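Local coordinates for TRAP dicarboxylate transporter, DctP subunit (Ochrobactrum anthropi, PDB 4P47), which probably binds a small solute, such as an organic acid, in the periplasm and delivers it to a TRAP-type membrane transporter, at residues 29-37 with 86-94; 224-233 with 286-296. All coordinates share one frame; numbering follows the deposited sequence.

Contacts 1 and 2 both pair parallel strands, and they flank the centre of the chain, their own centres about 36 Å apart and their nearest atoms about 15 Å apart. One sheet joins them: strand 90-94 of contact 1 runs antiparallel to the long strand 229-245, whose first residues form contact 2 with strand 292-295. Both segments of contact 1 precede those of contact 2 in the sequence. Such separation suits a TRAP solute-binding protein, in which two lobes linked by long strands enclose the ligand between them. In this crystal a C-terminus is bound in the ligand pocket; the two pairings described here are parts of the scaffold.

Contact 1: residues 29-37 with 86-94; sequences SQTIKFAAA and GVVEMTVMN
The methyl end of M90 lies over the centre of the F34 ring, CE 4.1 Å from the ring centroid, in a CH-pi contact, with SD farther off above the same face. The bend at chi3 (65°) turns CE back over the ring, while SD also touches I32 CG2 at 3.7 Å. At the ring's edge, in its plane, comes V92 N; V92 CG1 touches both F34 CE1 and A36 CB. This is the tight side, closed further by F51 and M48 of helix 43-58. The backbones are joined by M90 N to K33 O and A35 N to M90 O, both 2.9 Å. Beyond them, T91 OG1 gives its proton to A35 O at 2.8 Å, approaching from above the carbonyl plane.

Toward K33 and T31 the contact is looser and wetter. E89 folds back at chi2 (77°) so that OE1 takes the K33 N-H at 2.9 Å, on its anti side but 34° out of the carboxylate plane, in place of a backbone acceptor. A water links E89 OE2 to T31 O, and K33 NZ stays 5.9 Å from E89 OE1. With helices 43-58 and 76-85 in the connection between them, these parallel neighbours belong to the alpha/beta core of a periplasmic-binding-protein lobe.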
loop_
_atom_site.group_PDB
_atom_site.type_symbol
_atom_site.label_atom_id
_atom_site.label_comp_id
_atom_site.label_asym_id
_atom_site.label_seq_id
_atom_site.Cartn_x
_atom_site.Cartn_y
_atom_site.Cartn_z
ATOM N N SER A 29 5.663 -31.880 -8.978
ATOM C CA SER A 29 6.787 -30.993 -8.757
ATOM C C SER A 29 6.481 -29.666 -9.454
ATOM O O SER A 29 6.092 -29.646 -10.618
ATOM C CB SER A 29 8.067 -31.613 -9.310
ATOM O OG SER A 29 9.172 -30.745 -9.137
ATOM N N GLN A 30 6.619 -28.563 -8.726
ATOM C CA GLN A 30 6.495 -27.220 -9.309
ATOM C C GLN A 30 7.553 -26.310 -8.706
ATOM O O GLN A 30 7.984 -26.491 -7.563
ATOM C CB GLN A 30 5.116 -26.620 -9.047
ATOM C CG GLN A 30 3.934 -27.456 -9.544
ATOM C CD GLN A 30 3.768 -27.468 -11.065
ATOM O OE1 GLN A 30 4.414 -26.713 -11.795
ATOM N NE2 GLN A 30 2.884 -28.328 -11.542
ATOM N N THR A 31 7.982 -25.325 -9.476
ATOM C CA THR A 31 8.886 -24.324 -8.943
ATOM C C THR A 31 8.266 -22.969 -9.177
ATOM O O THR A 31 7.826 -22.651 -10.277
ATOM C CB THR A 31 10.280 -24.384 -9.592
ATOM O OG1 THR A 31 10.864 -25.666 -9.341
ATOM C CG2 THR A 31 11.195 -23.310 -9.011
ATOM N N ILE A 32 8.220 -22.184 -8.115
ATOM C CA ILE A 32 7.645 -20.869 -8.169
ATOM C C ILE A 32 8.684 -19.835 -7.776
ATOM O O ILE A 32 9.179 -19.858 -6.649
ATOM C CB ILE A 32 6.476 -20.756 -7.190
ATOM C CG1 ILE A 32 5.335 -21.678 -7.607
ATOM C CG2 ILE A 32 6.008 -19.305 -7.111
ATOM C CD1 ILE A 32 4.142 -21.672 -6.630
ATOM N N LYS A 33 9.022 -18.941 -8.699
ATOM C CA LYS A 33 9.875 -17.799 -8.394
ATOM C C LYS A 33 8.980 -16.655 -7.928
ATOM O O LYS A 33 8.036 -16.296 -8.620
ATOM C CB LYS A 33 10.682 -17.392 -9.629
ATOM C CG LYS A 33 11.571 -18.502 -10.170
ATOM C CD LYS A 33 12.362 -18.085 -11.417
ATOM C CE LYS A 33 13.234 -19.223 -11.951
ATOM N NZ LYS A 33 14.102 -18.810 -13.096
ATOM N N PHE A 34 9.280 -16.092 -6.760
ATOM C CA PHE A 34 8.439 -15.080 -6.119
ATOM C C PHE A 34 9.310 -13.860 -5.859
ATOM O O PHE A 34 10.179 -13.881 -4.976
ATOM C CB PHE A 34 7.892 -15.688 -4.815
ATOM C CG PHE A 34 6.840 -14.878 -4.086
ATOM C CD1 PHE A 34 6.387 -13.663 -4.535
ATOM C CD2 PHE A 34 6.294 -15.397 -2.944
ATOM C CE1 PHE A 34 5.399 -12.943 -3.809
ATOM C CE2 PHE A 34 5.329 -14.718 -2.233
ATOM C CZ PHE A 34 4.873 -13.485 -2.670
ATOM N N ALA A 35 9.084 -12.818 -6.650
ATOM C CA ALA A 35 9.926 -11.627 -6.633
ATOM C C ALA A 35 9.265 -10.478 -5.872
ATOM O O ALA A 35 8.046 -10.334 -5.869
ATOM C CB ALA A 35 10.186 -11.191 -8.043
ATOM N N ALA A 36 10.064 -9.640 -5.216
ATOM C CA ALA A 36 9.561 -8.405 -4.630
ATOM C C ALA A 36 10.683 -7.409 -4.477
ATOM O O ALA A 36 11.852 -7.747 -4.619
ATOM C CB ALA A 36 8.916 -8.670 -3.276
ATOM N N ALA A 37 10.299 -6.185 -4.125
ATOM C CA ALA A 37 11.241 -5.070 -3.995
ATOM C C ALA A 37 12.045 -5.039 -2.709
ATOM O O ALA A 37 13.203 -4.644 -2.736
ATOM C CB ALA A 37 10.486 -3.781 -4.125
ATOM N N GLY A 86 4.982 -14.815 -18.240
ATOM C CA GLY A 86 5.253 -16.145 -17.706
ATOM C C GLY A 86 6.694 -16.401 -17.281
ATOM O O GLY A 86 7.037 -17.516 -16.876
ATOM N N VAL A 87 7.538 -15.379 -17.337
ATOM C CA VAL A 87 8.941 -15.487 -16.925
ATOM C C VAL A 87 9.127 -15.585 -15.408
ATOM O O VAL A 87 9.978 -16.320 -14.925
ATOM C CB VAL A 87 9.739 -14.273 -17.438
ATOM C CG1 VAL A 87 11.192 -14.324 -16.959
ATOM C CG2 VAL A 87 9.678 -14.221 -18.955
ATOM N N VAL A 88 8.345 -14.822 -14.653
ATOM C CA VAL A 88 8.425 -14.836 -13.194
ATOM C C VAL A 88 7.036 -15.277 -12.747
ATOM O O VAL A 88 6.049 -14.721 -13.217
ATOM C CB VAL A 88 8.770 -13.446 -12.653
ATOM C CG1 VAL A 88 8.745 -13.432 -11.143
ATOM C CG2 VAL A 88 10.146 -13.014 -13.176
ATOM N N GLU A 89 6.928 -16.275 -11.870
ATOM C CA GLU A 89 5.604 -16.811 -11.502
ATOM C C GLU A 89 4.813 -15.938 -10.555
ATOM O O GLU A 89 3.597 -15.814 -10.699
ATOM C CB GLU A 89 5.717 -18.188 -10.864
ATOM C CG GLU A 89 6.086 -19.303 -11.841
ATOM C CD GLU A 89 7.549 -19.322 -12.235
ATOM O OE1 GLU A 89 8.393 -18.780 -11.502
ATOM O OE2 GLU A 89 7.848 -19.903 -13.308
ATOM N N MET A 90 5.472 -15.372 -9.552
ATOM C CA MET A 90 4.747 -14.619 -8.521
ATOM C C MET A 90 5.427 -13.315 -8.159
ATOM O O MET A 90 6.643 -13.183 -8.256
ATOM C CB MET A 90 4.582 -15.441 -7.229
ATOM C CG MET A 90 3.503 -16.512 -7.305
ATOM S SD MET A 90 3.160 -17.367 -5.738
ATOM C CE MET A 90 2.501 -15.972 -4.812
ATOM N N THR A 91 4.630 -12.355 -7.711
ATOM C CA THR A 91 5.168 -11.139 -7.139
ATOM C C THR A 91 4.150 -10.559 -6.174
ATOM O O THR A 91 2.972 -10.967 -6.147
ATOM C CB THR A 91 5.555 -10.118 -8.218
ATOM O OG1 THR A 91 6.366 -9.086 -7.653
ATOM C CG2 THR A 91 4.338 -9.492 -8.843
ATOM N N VAL A 92 4.611 -9.624 -5.358
ATOM C CA VAL A 92 3.755 -8.825 -4.498
ATOM C C VAL A 92 4.197 -7.367 -4.617
ATOM O O VAL A 92 5.388 -7.076 -4.621
ATOM C CB VAL A 92 3.783 -9.357 -3.029
ATOM C CG1 VAL A 92 5.215 -9.414 -2.469
ATOM C CG2 VAL A 92 2.854 -8.543 -2.153
ATOM N N MET A 93 3.250 -6.459 -4.785
ATOM C CA MET A 93 3.596 -5.038 -4.956
ATOM C C MET A 93 2.402 -4.179 -4.621
ATOM O O MET A 93 1.283 -4.664 -4.535
ATOM C CB MET A 93 4.009 -4.736 -6.402
ATOM C CG MET A 93 2.858 -4.884 -7.392
ATOM S SD MET A 93 3.352 -4.586 -9.122
ATOM C CE MET A 93 4.264 -6.077 -9.375
ATOM N N ASN A 94 2.632 -2.884 -4.460
ATOM C CA ASN A 94 1.543 -1.955 -4.202
ATOM C C ASN A 94 0.485 -2.076 -5.284
ATOM O O ASN A 94 0.786 -2.008 -6.490
ATOM C CB ASN A 94 2.078 -0.516 -4.126
ATOM C CG ASN A 94 2.844 -0.235 -2.843
ATOM O OD1 ASN A 94 2.870 -1.025 -1.914
ATOM N ND2 ASN A 94 3.504 0.911 -2.804
HETATM O O HOH W 1 7.937 -22.754 -13.093
HETATM O O HOH W 2 7.508 -5.326 -4.331
#

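Contact 2: residues 224-233 with 286-296; sequences YEVQKYLTLT and IKKTGMQVTEL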
loop_
_atom_site.group_PDB
_atom_site.type_symbol
_atom_site.label_atom_id
_atom_site.label_comp_id
_atom_site.label_asym_id
_atom_site.label_seq_id
_atom_site.Cartn_x
_atom_site.Cartn_y
_atom_site.Cartn_z
ATOM N N TYR A 224 14.485 11.700 9.985
ATOM C CA TYR A 224 14.392 12.334 11.288
ATOM C C TYR A 224 15.573 13.296 11.526
ATOM O O TYR A 224 15.482 14.144 12.406
ATOM C CB TYR A 224 14.323 11.275 12.401
ATOM C CG TYR A 224 15.497 10.320 12.421
ATOM C CD1 TYR A 224 16.698 10.677 13.042
ATOM C CD2 TYR A 224 15.419 9.074 11.829
ATOM C CE1 TYR A 224 17.764 9.801 13.055
ATOM C CE2 TYR A 224 16.481 8.195 11.831
ATOM C CZ TYR A 224 17.659 8.565 12.448
ATOM O OH TYR A 224 18.723 7.685 12.451
ATOM N N GLU A 225 16.651 13.198 10.741
ATOM C CA GLU A 225 17.792 14.105 10.901
ATOM C C GLU A 225 17.511 15.457 10.272
ATOM O O GLU A 225 18.200 16.444 10.565
ATOM C CB GLU A 225 19.064 13.517 10.261
ATOM C CG GLU A 225 19.516 12.204 10.874
ATOM C CD GLU A 225 20.761 11.605 10.229
ATOM O OE1 GLU A 225 21.231 12.131 9.203
ATOM O OE2 GLU A 225 21.279 10.589 10.747
ATOM N N VAL A 226 16.505 15.509 9.396
ATOM C CA VAL A 226 16.272 16.676 8.563
ATOM C C VAL A 226 14.799 17.114 8.525
ATOM O O VAL A 226 14.421 17.965 7.732
ATOM C CB VAL A 226 16.832 16.461 7.116
ATOM C CG1 VAL A 226 18.340 16.398 7.157
ATOM C CG2 VAL A 226 16.277 15.191 6.491
ATOM N N GLN A 227 13.984 16.488 9.380
ATOM C CA GLN A 227 12.564 16.782 9.528
ATOM C C GLN A 227 12.177 16.769 10.994
ATOM O O GLN A 227 12.370 15.776 11.666
ATOM C CB GLN A 227 11.726 15.718 8.823
ATOM C CG GLN A 227 11.979 15.566 7.328
ATOM C CD GLN A 227 11.283 16.626 6.507
ATOM O OE1 GLN A 227 10.169 16.408 6.019
ATOM N NE2 GLN A 227 11.936 17.764 6.306
ATOM N N LYS A 228 11.597 17.857 11.473
ATOM C CA LYS A 228 11.156 17.941 12.863
ATOM C C LYS A 228 9.718 17.506 13.134
ATOM O O LYS A 228 9.374 17.272 14.300
ATOM C CB LYS A 228 11.350 19.363 13.392
ATOM C CG LYS A 228 12.805 19.647 13.770
ATOM C CD LYS A 228 13.016 21.114 14.153
ATOM C CE LYS A 228 14.377 21.351 14.844
ATOM N NZ LYS A 228 15.530 20.966 13.984
ATOM N N TYR A 229 8.909 17.380 12.071
ATOM C CA TYR A 229 7.463 17.187 12.225
ATOM C C TYR A 229 6.956 16.005 11.416
ATOM O O TYR A 229 7.319 15.847 10.252
ATOM C CB TYR A 229 6.712 18.461 11.812
ATOM C CG TYR A 229 7.236 19.669 12.541
ATOM C CD1 TYR A 229 7.001 19.825 13.899
ATOM C CD2 TYR A 229 8.012 20.617 11.901
ATOM C CE1 TYR A 229 7.516 20.897 14.601
ATOM C CE2 TYR A 229 8.512 21.708 12.592
ATOM C CZ TYR A 229 8.271 21.824 13.941
ATOM O OH TYR A 229 8.775 22.916 14.642
ATOM N N LEU A 230 6.098 15.206 12.033
ATOM C CA LEU A 230 5.350 14.131 11.381
ATOM C C LEU A 230 3.888 14.262 11.748
ATOM O O LEU A 230 3.566 14.432 12.932
ATOM C CB LEU A 230 5.847 12.747 11.870
ATOM C CG LEU A 230 4.994 11.524 11.516
ATOM C CD1 LEU A 230 4.873 11.342 9.997
ATOM C CD2 LEU A 230 5.529 10.235 12.110
ATOM N N THR A 231 3.010 14.206 10.747
ATOM C CA THR A 231 1.589 14.054 10.989
ATOM C C THR A 231 1.138 12.746 10.416
ATOM O O THR A 231 1.478 12.395 9.275
ATOM C CB THR A 231 0.779 15.175 10.355
ATOM O OG1 THR A 231 1.168 16.395 10.991
ATOM C CG2 THR A 231 -0.736 14.976 10.563
ATOM N N LEU A 232 0.369 12.009 11.214
ATOM C CA LEU A 232 -0.234 10.769 10.759
ATOM C C LEU A 232 -1.468 11.118 9.923
ATOM O O LEU A 232 -2.610 10.899 10.326
ATOM C CB LEU A 232 -0.565 9.876 11.951
ATOM C CG LEU A 232 0.626 9.524 12.855
ATOM C CD1 LEU A 232 0.216 8.490 13.916
ATOM C CD2 LEU A 232 1.831 9.022 12.054
ATOM N N THR A 233 -1.233 11.709 8.764
ATOM C CA THR A 233 -2.327 12.138 7.885
ATOM C C THR A 233 -3.110 10.956 7.342
ATOM O O THR A 233 -4.290 11.090 7.040
ATOM C CB THR A 233 -1.769 12.909 6.689
ATOM O OG1 THR A 233 -0.628 12.215 6.209
ATOM C CG2 THR A 233 -1.368 14.327 7.056
ATOM N N ILE A 286 10.707 6.839 16.090
ATOM C CA ILE A 286 10.539 8.189 15.567
ATOM C C ILE A 286 10.368 9.207 16.710
ATOM O O ILE A 286 10.994 10.274 16.723
ATOM C CB ILE A 286 9.352 8.228 14.593
ATOM C CG1 ILE A 286 9.742 7.466 13.316
ATOM C CG2 ILE A 286 8.947 9.646 14.274
ATOM C CD1 ILE A 286 8.565 7.144 12.381
ATOM N N LYS A 287 9.529 8.881 17.674
ATOM C CA LYS A 287 9.309 9.793 18.779
ATOM C C LYS A 287 10.600 10.008 19.572
ATOM O O LYS A 287 10.893 11.131 19.988
ATOM C CB LYS A 287 8.180 9.286 19.660
ATOM C CG LYS A 287 6.821 9.400 18.954
ATOM C CD LYS A 287 5.708 8.716 19.694
ATOM C CE LYS A 287 4.419 8.816 18.907
ATOM N NZ LYS A 287 3.315 8.066 19.550
ATOM N N LYS A 288 11.410 8.968 19.741
ATOM C CA LYS A 288 12.645 9.091 20.516
ATOM C C LYS A 288 13.714 9.894 19.790
ATOM O O LYS A 288 14.672 10.357 20.414
ATOM C CB LYS A 288 13.139 7.698 20.911
ATOM C CG LYS A 288 12.192 7.089 21.960
ATOM C CD LYS A 288 12.670 5.782 22.611
ATOM C CE LYS A 288 13.384 5.995 23.964
ATOM N NZ LYS A 288 12.603 6.712 25.029
ATOM N N THR A 289 13.569 10.118 18.490
ATOM C CA THR A 289 14.488 10.989 17.773
ATOM C C THR A 289 14.168 12.462 18.020
ATOM O O THR A 289 14.924 13.344 17.573
ATOM C CB THR A 289 14.506 10.747 16.244
ATOM O OG1 THR A 289 13.285 11.219 15.649
ATOM C CG2 THR A 289 14.760 9.311 15.927
ATOM N N GLY A 290 13.067 12.744 18.698
ATOM C CA GLY A 290 12.656 14.104 18.980
ATOM C C GLY A 290 11.815 14.765 17.894
ATOM O O GLY A 290 11.594 15.980 17.941
ATOM N N MET A 291 11.345 13.984 16.931
ATOM C CA MET A 291 10.319 14.457 16.020
ATOM C C MET A 291 9.028 14.627 16.791
ATOM O O MET A 291 8.702 13.822 17.655
ATOM C CB MET A 291 10.105 13.465 14.885
ATOM C CG MET A 291 11.250 13.392 13.927
ATOM S SD MET A 291 10.865 12.493 12.415
ATOM C CE MET A 291 9.725 13.604 11.598
ATOM N N GLN A 292 8.256 15.647 16.432
ATOM C CA GLN A 292 6.956 15.866 17.041
ATOM C C GLN A 292 5.914 15.192 16.161
ATOM O O GLN A 292 5.824 15.492 14.978
ATOM C CB GLN A 292 6.669 17.371 17.128
ATOM C CG GLN A 292 5.261 17.715 17.672
ATOM C CD GLN A 292 4.939 19.220 17.711
ATOM O OE1 GLN A 292 5.826 20.065 17.698
ATOM N NE2 GLN A 292 3.651 19.542 17.762
ATOM N N VAL A 293 5.112 14.317 16.749
ATOM C CA VAL A 293 4.109 13.554 16.010
ATOM C C VAL A 293 2.701 14.068 16.330
ATOM O O VAL A 293 2.265 14.134 17.490
ATOM C CB VAL A 293 4.221 12.050 16.326
ATOM C CG1 VAL A 293 3.237 11.240 15.493
ATOM C CG2 VAL A 293 5.629 11.561 16.092
ATOM N N THR A 294 1.999 14.441 15.278
ATOM C CA THR A 294 0.651 14.942 15.387
ATOM C C THR A 294 -0.323 13.924 14.821
ATOM O O THR A 294 -0.099 13.372 13.756
ATOM C CB THR A 294 0.519 16.283 14.635
ATOM O OG1 THR A 294 1.424 17.242 15.207
ATOM C CG2 THR A 294 -0.905 16.820 14.738
ATOM N N GLU A 295 -1.394 13.655 15.564
ATOM C CA GLU A 295 -2.483 12.808 15.091
ATOM C C GLU A 295 -3.671 13.680 14.747
ATOM O O GLU A 295 -3.868 14.739 15.335
ATOM C CB GLU A 295 -2.897 11.815 16.173
ATOM C CG GLU A 295 -1.817 10.821 16.530
ATOM C CD GLU A 295 -2.281 9.808 17.554
ATOM O OE1 GLU A 295 -3.141 10.162 18.393
ATOM O OE2 GLU A 295 -1.788 8.661 17.521
ATOM N N LEU A 296 -4.455 13.223 13.786
ATOM C CA LEU A 296 -5.719 13.855 13.434
ATOM C C LEU A 296 -6.905 13.114 14.031
ATOM O O LEU A 296 -6.946 11.889 14.004
ATOM C CB LEU A 296 -5.883 13.867 11.911
ATOM C CG LEU A 296 -4.714 14.388 11.079
ATOM C CD1 LEU A 296 -5.007 14.293 9.595
ATOM C CD2 LEU A 296 -4.415 15.835 11.461
HETATM O O HOH W 3 16.044 14.172 15.302
HETATM O O HOH W 4 10.468 18.261 16.771
HETATM O O HOH W 5 -4.092 10.628 12.571
#
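One face of the Y224 ring carries T289 CG2, 3.9 Å from the ring centroid and offset toward the rim, a CH-pi contact in which the two side chains cross at about a right angle. The Y229 ring has K228 CB over one face, also toward the rim, and Q292 OE1 in plane at its edge, 3.6 Å from CE1; ring and amide planes stand 76° apart. T289 is itself fixed, because OG1 donates to I286 O, which also accepts from T289 N.

M291 packs against Y224 CB, Q227 and L230. SD lies 3.7 Å from Y224 CB, and the turn at chi3 (70°) brings CE to 3.4 Å from Q227 O, with L230 CB also against the methyl. Farther along, L230 CD2 reaches I286 CG2 and V293 CG2, and I218 of helix 216-220 packs on L230, I286 and M291. On the other face T231 and T294 lie side by side; T231 OG1 bonds to V161 O.

Four backbone bonds alternate along the strands, from Q292 N to K228 O at one end to L232 N to T294 O (2.9 Å) at the other. Waters join K228 O to G290 O, and L232 O to L296 N. Helix 254-288 ends in a Schellman motif at G290, where positive phi turns the chain into strand 292-295, the parallel partner of strand 229-245 in the mixed sheet of this solute-binding fold.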